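Local coordinates for extracellular solute-binding protein family 1 (Arthrobacter chlorophenolicus, PDB 4R2F), which probably serves as the extracellular sugar-binding component of a bacterial transport system and holds laminaribiose, a glucose disaccharide, in its pocket, at residues P94-G99 with I313-N318; I40-M45 with A70-I75; T174-L179 with V235-F240; S178-G183 with L242-N247; F129-P134 with P349-I354. All coordinates share one frame; numbering follows the deposited sequence.

Contact 1. Residues P94-G99 with I313-N318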
# COMPACT_ATOMS: atom_id res chain seq x y z
N PRO A 94 -12.84 17.27 -2.41
CA PRO A 94 -13.95 16.65 -1.71
C PRO A 94 -14.07 17.11 -0.26
O PRO A 94 -13.16 17.77 0.28
CB PRO A 94 -13.57 15.18 -1.76
CG PRO A 94 -12.09 15.22 -1.58
CD PRO A 94 -11.64 16.43 -2.37
N ALA A 95 -15.17 16.71 0.38
CA ALA A 95 -15.34 16.87 1.82
C ALA A 95 -14.61 15.77 2.61
O ALA A 95 -14.07 16.02 3.71
CB ALA A 95 -16.83 16.85 2.17
N VAL A 96 -14.62 14.57 2.05
CA VAL A 96 -14.05 13.38 2.65
C VAL A 96 -13.39 12.54 1.57
O VAL A 96 -13.88 12.47 0.43
CB VAL A 96 -15.16 12.48 3.26
CG1 VAL A 96 -14.55 11.29 4.00
CG2 VAL A 96 -16.06 13.29 4.18
N SER A 97 -12.31 11.86 1.93
CA SER A 97 -11.67 10.96 1.00
C SER A 97 -10.83 9.87 1.64
O SER A 97 -10.39 9.97 2.81
CB SER A 97 -10.77 11.74 0.01
OG SER A 97 -9.46 11.96 0.50
N THR A 98 -10.62 8.82 0.86
CA THR A 98 -9.47 7.95 1.04
C THR A 98 -8.37 8.48 0.11
O THR A 98 -8.49 9.56 -0.46
CB THR A 98 -9.80 6.49 0.71
OG1 THR A 98 -10.16 6.36 -0.69
CG2 THR A 98 -10.92 6.02 1.56
N GLY A 99 -7.28 7.76 0.00
CA GLY A 99 -6.19 8.21 -0.86
C GLY A 99 -4.89 7.67 -0.36
O GLY A 99 -4.84 6.58 0.21
N ILE A 313 -9.05 7.41 6.36
CA ILE A 313 -10.08 8.26 5.82
C ILE A 313 -9.90 9.61 6.43
O ILE A 313 -9.78 9.75 7.66
CB ILE A 313 -11.51 7.76 6.16
CG1 ILE A 313 -11.69 6.33 5.68
CG2 ILE A 313 -12.58 8.64 5.53
CD1 ILE A 313 -13.08 5.77 5.92
N MET A 314 -9.97 10.61 5.56
CA MET A 314 -9.64 11.97 5.91
C MET A 314 -10.77 12.91 5.52
O MET A 314 -11.54 12.68 4.59
CB MET A 314 -8.29 12.38 5.28
CG MET A 314 -8.20 12.50 3.78
SD MET A 314 -6.51 12.33 3.17
CE MET A 314 -6.44 10.56 3.00
N MET A 315 -10.90 13.95 6.33
CA MET A 315 -11.91 14.98 6.12
C MET A 315 -11.18 16.28 5.78
O MET A 315 -10.04 16.48 6.21
CB MET A 315 -12.76 15.15 7.41
CG MET A 315 -13.72 14.02 7.75
SD MET A 315 -14.74 14.33 9.21
CE MET A 315 -13.47 14.38 10.42
N TYR A 316 -11.83 17.17 5.03
CA TYR A 316 -11.23 18.42 4.55
C TYR A 316 -12.03 19.64 4.99
O TYR A 316 -13.24 19.54 5.20
CB TYR A 316 -11.21 18.42 3.02
CG TYR A 316 -10.37 17.32 2.40
CD1 TYR A 316 -10.86 16.03 2.28
CD2 TYR A 316 -9.09 17.58 1.96
CE1 TYR A 316 -10.10 15.03 1.72
CE2 TYR A 316 -8.32 16.58 1.39
CZ TYR A 316 -8.82 15.31 1.26
OH TYR A 316 -8.04 14.32 0.66
N THR A 317 -11.36 20.79 5.06
CA THR A 317 -12.02 22.04 5.45
C THR A 317 -13.08 22.48 4.45
O THR A 317 -14.04 23.13 4.82
CB THR A 317 -11.03 23.20 5.67
OG1 THR A 317 -10.23 23.36 4.50
CG2 THR A 317 -10.14 22.94 6.90
N ASN A 318 -12.89 22.14 3.17
CA ASN A 318 -13.86 22.47 2.16
C ASN A 318 -15.02 21.51 2.18
O ASN A 318 -15.06 20.55 1.41
CB ASN A 318 -13.22 22.49 0.77
CG ASN A 318 -14.20 22.97 -0.31
OD1 ASN A 318 -15.30 23.40 -0.00
ND2 ASN A 318 -13.81 22.84 -1.57
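Tyr316 lays its ring alongside residues 94-97, with the backbone O of Ala95 and the side chain of Ser97 at the ring's edge. Its CG lies anti to the carbonyl carbon (chi1 -62°), which sends the phenol along the partner segment from Ala95 to Ser97, where OH gives its proton to Ser97 OG at 2.8 Å. Ser97 OG passes its own proton on to Thr98 O, 2.8 Å away, so that serine hydroxyl is gripped as acceptor and donor. Pro94 CG reaches the ring obliquely, 3.9 Å from Tyr316 CE1. Met314, on the same sheet face as Ser97, sets CG 3.6 Å from Ser97 OG, and its bent end brings CE near Gly99. On the face of Val96 and Met315, Val96 CG1 packs against Ile313 CG2 at 3.6 Å. Beneath these side chains strands 96-97 and 306-316 run antiparallel: Ser97 and Met314 form a hydrogen-bonded pair, and Tyr316 N binds Ala95 O. A phenylalanine in place of Tyr316 would probably leave Ser97 OG without its donor and the ring without its polar tether. Strand 40-44 flanks residues 94-98 on their other edge, and Thr98 OG1 turns to Asp44. The contact therefore sinks a short relay of hydroxyls, ending on a backbone carbonyl, into a largely apolar sheet, with a partner for each of the two buried hydroxyls.

Contact 2. Residues I40-M45 with A70-I75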
# COMPACT_ATOMS: atom_id res chain seq x y z
N ILE A 40 -22.30 15.85 0.55
CA ILE A 40 -20.93 15.57 0.99
C ILE A 40 -20.24 14.81 -0.13
O ILE A 40 -20.65 13.72 -0.47
CB ILE A 40 -20.89 14.76 2.32
CG1 ILE A 40 -21.26 15.67 3.50
CG2 ILE A 40 -19.53 14.12 2.57
CD1 ILE A 40 -20.47 16.96 3.60
N LYS A 41 -19.20 15.41 -0.71
CA LYS A 41 -18.40 14.72 -1.71
C LYS A 41 -17.38 13.78 -1.09
O LYS A 41 -16.51 14.22 -0.35
CB LYS A 41 -17.67 15.72 -2.60
CG LYS A 41 -18.62 16.53 -3.48
CD LYS A 41 -17.88 17.66 -4.16
CE LYS A 41 -18.85 18.48 -4.99
NZ LYS A 41 -18.13 19.62 -5.59
N PHE A 42 -17.49 12.50 -1.45
CA PHE A 42 -16.55 11.48 -1.04
C PHE A 42 -15.77 11.02 -2.25
O PHE A 42 -16.34 10.55 -3.23
CB PHE A 42 -17.30 10.32 -0.43
CG PHE A 42 -16.44 9.17 0.00
CD1 PHE A 42 -15.37 9.36 0.86
CD2 PHE A 42 -16.75 7.88 -0.39
CE1 PHE A 42 -14.60 8.29 1.26
CE2 PHE A 42 -16.00 6.80 0.02
CZ PHE A 42 -14.91 7.01 0.83
N TRP A 43 -14.45 11.16 -2.19
CA TRP A 43 -13.56 10.64 -3.22
C TRP A 43 -12.88 9.38 -2.70
O TRP A 43 -12.35 9.37 -1.58
CB TRP A 43 -12.50 11.67 -3.58
CG TRP A 43 -12.99 12.86 -4.38
CD1 TRP A 43 -14.28 13.21 -4.65
CD2 TRP A 43 -12.17 13.86 -4.99
NE1 TRP A 43 -14.32 14.37 -5.39
CE2 TRP A 43 -13.03 14.79 -5.62
CE3 TRP A 43 -10.78 14.06 -5.07
CZ2 TRP A 43 -12.56 15.91 -6.32
CZ3 TRP A 43 -10.31 15.17 -5.78
CH2 TRP A 43 -11.20 16.08 -6.39
N ASP A 44 -12.82 8.37 -3.56
CA ASP A 44 -12.32 7.05 -3.22
C ASP A 44 -11.40 6.54 -4.34
O ASP A 44 -11.52 6.98 -5.49
CB ASP A 44 -13.51 6.09 -3.08
CG ASP A 44 -13.17 4.80 -2.29
OD1 ASP A 44 -12.21 4.81 -1.48
OD2 ASP A 44 -13.90 3.80 -2.44
N MET A 45 -10.49 5.62 -4.02
CA MET A 45 -9.52 5.14 -4.99
C MET A 45 -10.02 3.79 -5.55
O MET A 45 -10.92 3.17 -4.98
CB MET A 45 -8.15 4.96 -4.32
CG MET A 45 -7.59 6.18 -3.57
SD MET A 45 -7.65 7.76 -4.44
CE MET A 45 -6.42 7.44 -5.67
N ALA A 70 -24.43 12.01 0.39
CA ALA A 70 -23.04 11.91 -0.06
C ALA A 70 -23.00 11.49 -1.51
O ALA A 70 -23.79 10.67 -1.93
CB ALA A 70 -22.29 10.88 0.77
N THR A 71 -22.04 12.04 -2.27
CA THR A 71 -21.79 11.58 -3.63
C THR A 71 -20.47 10.82 -3.64
O THR A 71 -19.56 11.12 -2.86
CB THR A 71 -21.81 12.75 -4.63
OG1 THR A 71 -20.77 13.69 -4.31
CG2 THR A 71 -23.16 13.48 -4.57
N TYR A 72 -20.36 9.83 -4.51
CA TYR A 72 -19.16 9.01 -4.63
C TYR A 72 -18.46 9.30 -5.93
O TYR A 72 -19.08 9.33 -6.98
CB TYR A 72 -19.55 7.53 -4.58
CG TYR A 72 -18.41 6.52 -4.57
CD1 TYR A 72 -17.87 6.08 -3.37
CD2 TYR A 72 -17.94 5.96 -5.75
CE1 TYR A 72 -16.86 5.13 -3.34
CE2 TYR A 72 -16.93 5.01 -5.72
CZ TYR A 72 -16.39 4.60 -4.51
OH TYR A 72 -15.39 3.66 -4.46
N GLN A 73 -17.15 9.47 -5.87
CA GLN A 73 -16.37 9.71 -7.06
C GLN A 73 -15.04 8.98 -6.97
O GLN A 73 -14.37 9.06 -5.95
CB GLN A 73 -16.16 11.20 -7.15
CG GLN A 73 -14.96 11.64 -7.93
CD GLN A 73 -15.41 12.38 -9.12
OE1 GLN A 73 -15.74 11.77 -10.13
NE2 GLN A 73 -15.50 13.70 -8.98
N ILE A 74 -14.65 8.30 -8.05
CA ILE A 74 -13.40 7.54 -8.10
C ILE A 74 -12.28 8.39 -8.67
O ILE A 74 -12.42 8.98 -9.72
CB ILE A 74 -13.51 6.30 -9.01
CG1 ILE A 74 -14.59 5.35 -8.49
CG2 ILE A 74 -12.17 5.57 -9.06
CD1 ILE A 74 -15.00 4.30 -9.53
N ILE A 75 -11.17 8.45 -7.94
CA ILE A 75 -9.96 9.12 -8.39
C ILE A 75 -9.00 8.01 -8.81
O ILE A 75 -8.80 7.07 -8.07
CB ILE A 75 -9.34 9.93 -7.23
CG1 ILE A 75 -10.33 10.96 -6.71
CG2 ILE A 75 -8.04 10.60 -7.69
CD1 ILE A 75 -10.76 12.00 -7.73
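Strands 40-44 and 70-74 run parallel in register, their short axes 4.6 Å apart at closest approach and turned 25° against each other. Five backbone bonds zigzag between them, from Thr71 N to Ile40 O at one end to Ile75 N on Asp44 O at the other. On the face of Phe42 and Asp44, the Tyr72 ring lies beside that of Phe42, their edges adjoining and neither over the other's face, with planes at 58°. With CG anti to the backbone N (chi1 -175°), Tyr72 extends toward Asp44, and its OH comes 2.5 Å from Asp44 OD2, which sits at the ring's edge. Helix 50-61 links the two strands as a beta-alpha-beta crossover, a unit common in the lobes of periplasmic-type binding proteins; its Tyr52 also bonds Asp44 OD2, and its Asn53 bonds Tyr72 OH. On the face of Lys41 and Trp43, the indole takes Ile75 CD1 over its six-membered ring, 3.7 Å from the centroid, while Gln73 CG lies over the five-membered ring. Ile75 CD1 comes within 3.4 Å of Trp43 CE3. Met45 folds back on itself, bringing SD 3.9 Å from Ile75 CB.

Contact 3. Residues T174-L179 with V235-F240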
# COMPACT_ATOMS: atom_id res chain seq x y z
N THR A 174 13.75 -18.91 0.70
CA THR A 174 13.77 -18.52 2.11
C THR A 174 14.65 -17.29 2.32
O THR A 174 14.69 -16.74 3.42
CB THR A 174 14.33 -19.65 2.98
OG1 THR A 174 15.63 -20.00 2.50
CG2 THR A 174 13.41 -20.87 2.90
N ASP A 175 15.35 -16.88 1.27
CA ASP A 175 16.25 -15.74 1.36
C ASP A 175 16.60 -15.25 -0.02
O ASP A 175 16.17 -15.84 -1.02
CB ASP A 175 17.51 -16.09 2.16
CG ASP A 175 18.32 -17.26 1.59
OD1 ASP A 175 18.15 -17.71 0.43
OD2 ASP A 175 19.18 -17.73 2.34
N TRP A 176 17.38 -14.17 -0.08
CA TRP A 176 17.70 -13.53 -1.37
C TRP A 176 18.46 -14.47 -2.30
O TRP A 176 18.17 -14.54 -3.49
CB TRP A 176 18.47 -12.22 -1.17
CG TRP A 176 17.63 -11.13 -0.60
CD1 TRP A 176 16.38 -11.27 -0.04
CD2 TRP A 176 17.96 -9.74 -0.51
NE1 TRP A 176 15.91 -10.04 0.35
CE2 TRP A 176 16.86 -9.09 0.09
CE3 TRP A 176 19.06 -8.98 -0.90
CZ2 TRP A 176 16.83 -7.72 0.32
CZ3 TRP A 176 19.03 -7.62 -0.68
CH2 TRP A 176 17.92 -7.00 -0.07
N ALA A 177 19.42 -15.20 -1.75
CA ALA A 177 20.23 -16.13 -2.53
C ALA A 177 19.35 -17.22 -3.11
O ALA A 177 19.49 -17.56 -4.27
CB ALA A 177 21.34 -16.73 -1.66
N SER A 178 18.42 -17.76 -2.32
CA SER A 178 17.53 -18.77 -2.86
C SER A 178 16.50 -18.15 -3.86
O SER A 178 16.12 -18.81 -4.81
CB SER A 178 16.89 -19.60 -1.73
OG SER A 178 16.04 -18.83 -0.88
N LEU A 179 16.10 -16.89 -3.67
CA LEU A 179 15.21 -16.22 -4.65
C LEU A 179 15.86 -16.16 -6.03
O LEU A 179 15.25 -16.49 -7.05
CB LEU A 179 14.80 -14.82 -4.16
CG LEU A 179 14.10 -13.84 -5.11
CD1 LEU A 179 12.89 -14.47 -5.74
CD2 LEU A 179 13.72 -12.55 -4.38
N VAL A 235 22.22 0.16 -0.45
CA VAL A 235 23.00 -0.07 -1.68
C VAL A 235 22.94 -1.53 -2.05
O VAL A 235 22.72 -1.88 -3.21
CB VAL A 235 24.48 0.37 -1.54
CG1 VAL A 235 25.30 -0.05 -2.76
CG2 VAL A 235 24.56 1.87 -1.34
N GLU A 236 23.17 -2.39 -1.07
CA GLU A 236 23.05 -3.82 -1.30
C GLU A 236 21.69 -4.26 -1.84
O GLU A 236 21.62 -5.17 -2.66
CB GLU A 236 23.23 -4.58 -0.00
CG GLU A 236 24.49 -5.37 0.12
CD GLU A 236 24.39 -6.29 1.30
OE1 GLU A 236 24.54 -7.51 1.11
OE2 GLU A 236 24.12 -5.79 2.42
N ALA A 237 20.63 -3.66 -1.31
CA ALA A 237 19.28 -3.98 -1.70
C ALA A 237 19.08 -3.64 -3.17
O ALA A 237 18.55 -4.45 -3.93
CB ALA A 237 18.27 -3.25 -0.82
N VAL A 238 19.57 -2.47 -3.57
CA VAL A 238 19.45 -2.03 -4.94
C VAL A 238 20.33 -2.86 -5.87
O VAL A 238 19.90 -3.16 -6.98
CB VAL A 238 19.75 -0.53 -5.09
CG1 VAL A 238 19.75 -0.12 -6.56
CG2 VAL A 238 18.69 0.27 -4.36
N GLU A 239 21.53 -3.22 -5.42
CA GLU A 239 22.39 -4.13 -6.19
C GLU A 239 21.71 -5.48 -6.44
O GLU A 239 21.88 -6.08 -7.48
CB GLU A 239 23.74 -4.36 -5.48
CG GLU A 239 24.69 -3.18 -5.56
CD GLU A 239 26.00 -3.36 -4.78
OE1 GLU A 239 26.09 -4.24 -3.89
OE2 GLU A 239 26.96 -2.62 -5.07
N PHE A 240 20.94 -5.96 -5.47
CA PHE A 240 20.28 -7.24 -5.64
C PHE A 240 19.16 -7.14 -6.69
O PHE A 240 19.04 -8.01 -7.55
CB PHE A 240 19.77 -7.75 -4.31
CG PHE A 240 19.07 -9.06 -4.43
CD1 PHE A 240 19.78 -10.21 -4.76
CD2 PHE A 240 17.70 -9.15 -4.23
CE1 PHE A 240 19.14 -11.43 -4.88
CE2 PHE A 240 17.06 -10.37 -4.33
CZ PHE A 240 17.77 -11.51 -4.67
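The indole of Trp176 overlaps the face of the Phe240 ring in an offset stack, the five-membered ring centroid 4.7 Å from that of the phenyl and the planes 15° apart. The benzo edge slides toward the root of the phenylalanine, with Trp176 CE3 3.5 Å from Phe240 CG. At the other end Trp176 CB stands over the phenyl face, 3.9 Å from the Phe240 centroid, in a CH-pi contact. Phe240, its CG trans to the main-chain N (chi1 180°), reaches out from helix 232-246 until CZ lies 3.3 Å from Trp176 O. The far rim of the indole meets Ala237, whose CB is 3.8 Å from Trp176 CH2, while Leu179 CD2 approaches the phenyl edge in its plane. Met212 of helix 204-215 touches both Trp176 and Phe240. Trp176 stands at the start of helix 176-188, where Asp175 is the N-cap: its OD1 accepts from Ser178 N at 2.8 Å. The Glu236 carboxylate bonds His301 and Asn216. No hydrogen bond links the two segments, so the helices are joined here by dispersion and aromatic overlap alone, while the polar bonds of Asp175 and Glu236 are made apart from the stack.

Contact 4. Residues S178-G183 with L242-N247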
# COMPACT_ATOMS: atom_id res chain seq x y z
N SER A 178 18.42 -17.76 -2.32
CA SER A 178 17.53 -18.77 -2.86
C SER A 178 16.50 -18.15 -3.86
O SER A 178 16.12 -18.81 -4.81
CB SER A 178 16.89 -19.60 -1.73
OG SER A 178 16.04 -18.83 -0.88
N LEU A 179 16.10 -16.89 -3.67
CA LEU A 179 15.21 -16.22 -4.65
C LEU A 179 15.86 -16.16 -6.03
O LEU A 179 15.25 -16.49 -7.05
CB LEU A 179 14.80 -14.82 -4.16
CG LEU A 179 14.10 -13.84 -5.11
CD1 LEU A 179 12.89 -14.47 -5.74
CD2 LEU A 179 13.72 -12.55 -4.38
N LEU A 180 17.12 -15.73 -6.05
CA LEU A 180 17.90 -15.65 -7.30
C LEU A 180 18.06 -17.01 -7.99
O LEU A 180 17.82 -17.12 -9.19
CB LEU A 180 19.27 -15.04 -7.04
CG LEU A 180 20.17 -14.83 -8.27
CD1 LEU A 180 19.55 -13.86 -9.26
CD2 LEU A 180 21.54 -14.35 -7.82
N GLU A 181 18.45 -18.04 -7.25
CA GLU A 181 18.57 -19.40 -7.84
C GLU A 181 17.25 -19.89 -8.41
O GLU A 181 17.19 -20.31 -9.55
CB GLU A 181 19.10 -20.43 -6.82
CG GLU A 181 20.57 -20.28 -6.49
CD GLU A 181 21.43 -20.22 -7.74
OE1 GLU A 181 21.38 -21.19 -8.52
OE2 GLU A 181 22.14 -19.20 -7.95
N ALA A 182 16.19 -19.82 -7.62
CA ALA A 182 14.92 -20.32 -8.08
C ALA A 182 14.43 -19.49 -9.27
O ALA A 182 13.90 -20.04 -10.24
CB ALA A 182 13.91 -20.27 -6.96
N GLY A 183 14.62 -18.18 -9.18
CA GLY A 183 14.29 -17.26 -10.26
C GLY A 183 14.92 -17.63 -11.59
O GLY A 183 14.24 -17.64 -12.62
N LEU A 242 19.03 -4.96 -9.15
CA LEU A 242 19.73 -4.87 -10.44
C LEU A 242 20.20 -6.22 -10.96
O LEU A 242 20.15 -6.48 -12.16
CB LEU A 242 20.92 -3.94 -10.33
CG LEU A 242 20.55 -2.47 -10.16
CD1 LEU A 242 21.80 -1.67 -9.75
CD2 LEU A 242 19.93 -1.93 -11.43
N GLU A 243 20.61 -7.11 -10.05
CA GLU A 243 20.99 -8.44 -10.41
C GLU A 243 19.77 -9.25 -10.86
O GLU A 243 19.86 -10.04 -11.78
CB GLU A 243 21.67 -9.12 -9.24
CG GLU A 243 22.57 -10.27 -9.62
CD GLU A 243 23.21 -10.90 -8.40
OE1 GLU A 243 23.90 -11.93 -8.56
OE2 GLU A 243 23.02 -10.39 -7.27
N LEU A 244 18.64 -9.11 -10.17
CA LEU A 244 17.41 -9.75 -10.66
C LEU A 244 17.03 -9.25 -12.07
O LEU A 244 16.62 -10.06 -12.92
CB LEU A 244 16.26 -9.51 -9.71
CG LEU A 244 16.36 -10.13 -8.32
CD1 LEU A 244 15.06 -9.84 -7.59
CD2 LEU A 244 16.63 -11.62 -8.39
N VAL A 245 17.22 -7.95 -12.32
CA VAL A 245 16.97 -7.35 -13.64
C VAL A 245 17.92 -7.88 -14.72
O VAL A 245 17.47 -8.26 -15.81
CB VAL A 245 17.00 -5.81 -13.61
CG1 VAL A 245 16.89 -5.23 -15.03
CG2 VAL A 245 15.85 -5.25 -12.76
N SER A 246 19.21 -7.93 -14.42
CA SER A 246 20.21 -8.39 -15.42
C SER A 246 20.09 -9.88 -15.73
O SER A 246 20.40 -10.30 -16.82
CB SER A 246 21.65 -8.08 -14.96
OG SER A 246 21.95 -8.75 -13.76
N ASN A 247 19.64 -10.67 -14.77
CA ASN A 247 19.45 -12.11 -14.94
C ASN A 247 18.07 -12.49 -15.54
O ASN A 247 17.81 -13.67 -15.76
CB ASN A 247 19.65 -12.82 -13.58
CG ASN A 247 21.12 -13.00 -13.22
OD1 ASN A 247 21.74 -13.96 -13.62
ND2 ASN A 247 21.68 -12.07 -12.44
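Leu180 meets Leu244 between two nearly parallel helical segments, Leu180 CD1 lying 3.8 Å from Leu244 CD2. This pair is the closer-packed part of a sparse contact: the axes of the short helical segments stay 10.9 Å apart, at 7° to each other, and span that distance with the ends of leucines. Leu180 carries its CG anti to the backbone N (chi1 -177°), which brings CD1 up to Leu244 and CD2 up to Glu243. Leu244 arrives with CG anti to the carbonyl carbon instead, and the two side chains meet at a slant. Deeper in, Leu179 CD2 is a more distant neighbour of Leu244 CD1, at 4.4 Å; Leu179 also packs on Phe194, and Leu244 on Val249 and Ile250, so this side merges with the protein interior.

The other side is looser and more polar. Glu243, an extended chain, crosses Leu180 at about a right angle and sets OE1 3.5 Å from Leu180 CD2, a carboxylate oxygen against a methyl with no hydrogen bond between them. Leu180 and Glu243 are both partly exposed. Asn247, next to Ser246, has ND2 4.2 Å from Leu180 CD1, yet that amide is spoken for: ND2 gives a proton to Glu243 O at 2.8 Å, with the acceptor in the amide plane. Glu243 O also takes bonds from Asn247 N and Ser246 OG, three donors on one carbonyl near the helix end. The Asn247 amide and Ser246 hydroxyl thus bond within their own segment, and what passes between the helices is van der Waals contact, set by leucine shape and without a directional bond to fix the spacing.

Contact 5. Residues F129-P134 with P349-I354; sequences FDDFLP and PVFKSI
Asp131 grips the weakly bonded helical turn at 352-354 with both carboxylate oxygens and its backbone carbonyl. Its OD2 accepts from Ser353 OG at 2.5 Å, on the syn side and 20° out of the carboxylate plane, while OD1 uses its syn lone pair for Ser353 N at 2.9 Å. The carboxylate crosses Phe351 CB to reach the serine because N, CA, CB and CG of Asp131 form an extended zigzag (chi1 -168°). Asp131 O takes Lys352 N in a nearly straight bond of 2.8 Å. Two residues on, Leu133 N returns a bond to Val350 O, so the backbones are bridged about Phe132 and Phe351. Replacing Asp131 by an alanine would probably leave Ser353 N and OG without their acceptor and let the serine hydroxyl turn. Outward from these bonds, the Phe132 and Phe351 rings lie side by side in an offset stack, centroids 4.5 Å apart and planes at 22°, with Phe351 CE1 over the Phe132 face. Val350 CG2 adds to this packing, 4.0 Å from Phe132 CE1. Leu133 packs with CD1 near Pro349 O and CD2 against Lys352 CA. Phe132 also rests on Val149 and Pro150 of strand 145-161. The chemistry is thus divided: an acidic residue binds donors of a helical turn, whose N-H groups may favour its negative charge, and stacked rings join the loop after helix 117-126 to the neighbouring segment.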
# COMPACT_ATOMS: atom_id res chain seq x y z
N PHE A 129 -15.00 2.31 18.65
CA PHE A 129 -13.62 2.64 18.98
C PHE A 129 -12.87 1.50 19.69
O PHE A 129 -11.73 1.15 19.34
CB PHE A 129 -13.56 3.92 19.81
CG PHE A 129 -12.18 4.42 20.03
CD1 PHE A 129 -11.53 5.14 19.04
CD2 PHE A 129 -11.49 4.14 21.21
CE1 PHE A 129 -10.23 5.58 19.22
CE2 PHE A 129 -10.20 4.59 21.39
CZ PHE A 129 -9.56 5.31 20.40
N ASP A 130 -13.54 0.90 20.68
CA ASP A 130 -13.05 -0.27 21.37
C ASP A 130 -12.75 -1.45 20.45
O ASP A 130 -12.02 -2.35 20.84
CB ASP A 130 -14.06 -0.73 22.42
CG ASP A 130 -13.56 -1.88 23.24
OD1 ASP A 130 -12.60 -1.68 24.00
OD2 ASP A 130 -14.11 -2.99 23.10
N ASP A 131 -13.33 -1.48 19.24
CA ASP A 131 -13.08 -2.58 18.27
C ASP A 131 -11.81 -2.34 17.40
O ASP A 131 -11.37 -3.24 16.70
CB ASP A 131 -14.31 -2.78 17.39
CG ASP A 131 -14.29 -4.06 16.57
OD1 ASP A 131 -13.77 -5.10 17.03
OD2 ASP A 131 -14.80 -4.03 15.43
N PHE A 132 -11.20 -1.16 17.47
CA PHE A 132 -9.99 -0.91 16.68
C PHE A 132 -8.92 -1.88 17.16
O PHE A 132 -8.88 -2.20 18.33
CB PHE A 132 -9.44 0.51 16.87
CG PHE A 132 -10.06 1.53 15.96
CD1 PHE A 132 -9.98 1.40 14.58
CD2 PHE A 132 -10.71 2.65 16.50
CE1 PHE A 132 -10.57 2.35 13.74
CE2 PHE A 132 -11.28 3.60 15.67
CZ PHE A 132 -11.21 3.44 14.29
N LEU A 133 -8.07 -2.33 16.26
CA LEU A 133 -6.92 -3.13 16.66
C LEU A 133 -5.95 -2.24 17.42
O LEU A 133 -5.97 -1.02 17.27
CB LEU A 133 -6.24 -3.79 15.46
CG LEU A 133 -7.04 -4.92 14.79
CD1 LEU A 133 -6.44 -5.19 13.42
CD2 LEU A 133 -7.02 -6.19 15.65
N PRO A 134 -5.10 -2.86 18.26
CA PRO A 134 -4.13 -2.06 18.99
C PRO A 134 -3.14 -1.37 18.06
O PRO A 134 -2.70 -1.95 17.07
CB PRO A 134 -3.41 -3.09 19.89
CG PRO A 134 -4.28 -4.31 19.89
CD PRO A 134 -4.98 -4.30 18.56
N PRO A 349 -8.14 -5.64 7.60
CA PRO A 349 -8.99 -4.71 8.37
C PRO A 349 -8.26 -4.09 9.56
O PRO A 349 -7.19 -4.57 9.94
CB PRO A 349 -10.14 -5.59 8.86
CG PRO A 349 -9.63 -6.98 8.82
CD PRO A 349 -8.55 -7.05 7.77
N VAL A 350 -8.82 -3.02 10.11
CA VAL A 350 -8.26 -2.39 11.31
C VAL A 350 -9.18 -2.60 12.53
O VAL A 350 -8.93 -2.04 13.62
CB VAL A 350 -8.01 -0.87 11.13
CG1 VAL A 350 -6.95 -0.64 10.06
CG2 VAL A 350 -9.31 -0.12 10.84
N PHE A 351 -10.21 -3.40 12.34
CA PHE A 351 -11.20 -3.69 13.37
C PHE A 351 -11.14 -5.16 13.74
O PHE A 351 -11.19 -6.03 12.88
CB PHE A 351 -12.60 -3.34 12.90
CG PHE A 351 -12.86 -1.86 12.83
CD1 PHE A 351 -12.84 -1.08 13.98
CD2 PHE A 351 -13.13 -1.25 11.62
CE1 PHE A 351 -13.08 0.28 13.91
CE2 PHE A 351 -13.37 0.11 11.55
CZ PHE A 351 -13.33 0.88 12.69
N LYS A 352 -11.07 -5.42 15.05
CA LYS A 352 -10.94 -6.78 15.58
C LYS A 352 -12.07 -7.73 15.14
O LYS A 352 -11.80 -8.88 14.76
CB LYS A 352 -10.87 -6.73 17.11
CG LYS A 352 -10.68 -8.09 17.75
CD LYS A 352 -10.11 -7.99 19.15
CE LYS A 352 -9.44 -9.31 19.51
NZ LYS A 352 -9.51 -9.58 20.97
N SER A 353 -13.31 -7.25 15.17
CA SER A 353 -14.45 -8.06 14.77
C SER A 353 -14.32 -8.53 13.33
O SER A 353 -14.70 -9.64 13.00
CB SER A 353 -15.76 -7.28 14.93
OG SER A 353 -15.71 -6.04 14.23
N ILE A 354 -13.79 -7.67 12.46
CA ILE A 354 -13.64 -8.05 11.05
C ILE A 354 -12.55 -9.11 10.92
O ILE A 354 -12.71 -10.06 10.16
CB ILE A 354 -13.34 -6.84 10.15
CG1 ILE A 354 -14.45 -5.80 10.29
CG2 ILE A 354 -13.25 -7.30 8.70
CD1 ILE A 354 -14.24 -4.50 9.55

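Contacts 1 and 2 belong to one mixed sheet: strand 96-97 lies between strands 40-44 and 306-316, their centres are 9 Å apart, and Thr98 and Asp44 bond across them. Contacts 3 and 4, centres 8 Å apart, are successive levels of one helix pair, 176-188 with 232-246; their centres lie 39 to 42 Å from those of contacts 1 and 2, on the opposite side of the chain's centre. The centre of contact 5 is about 22 Å from that of contact 1. Along the chain contact 2 closes first; contacts 3 and 4 nest inside the loops closed by contacts 1 and 5, which cross each other. The chain thus leaves the sheet region and returns, consistent with a two-lobed binding protein.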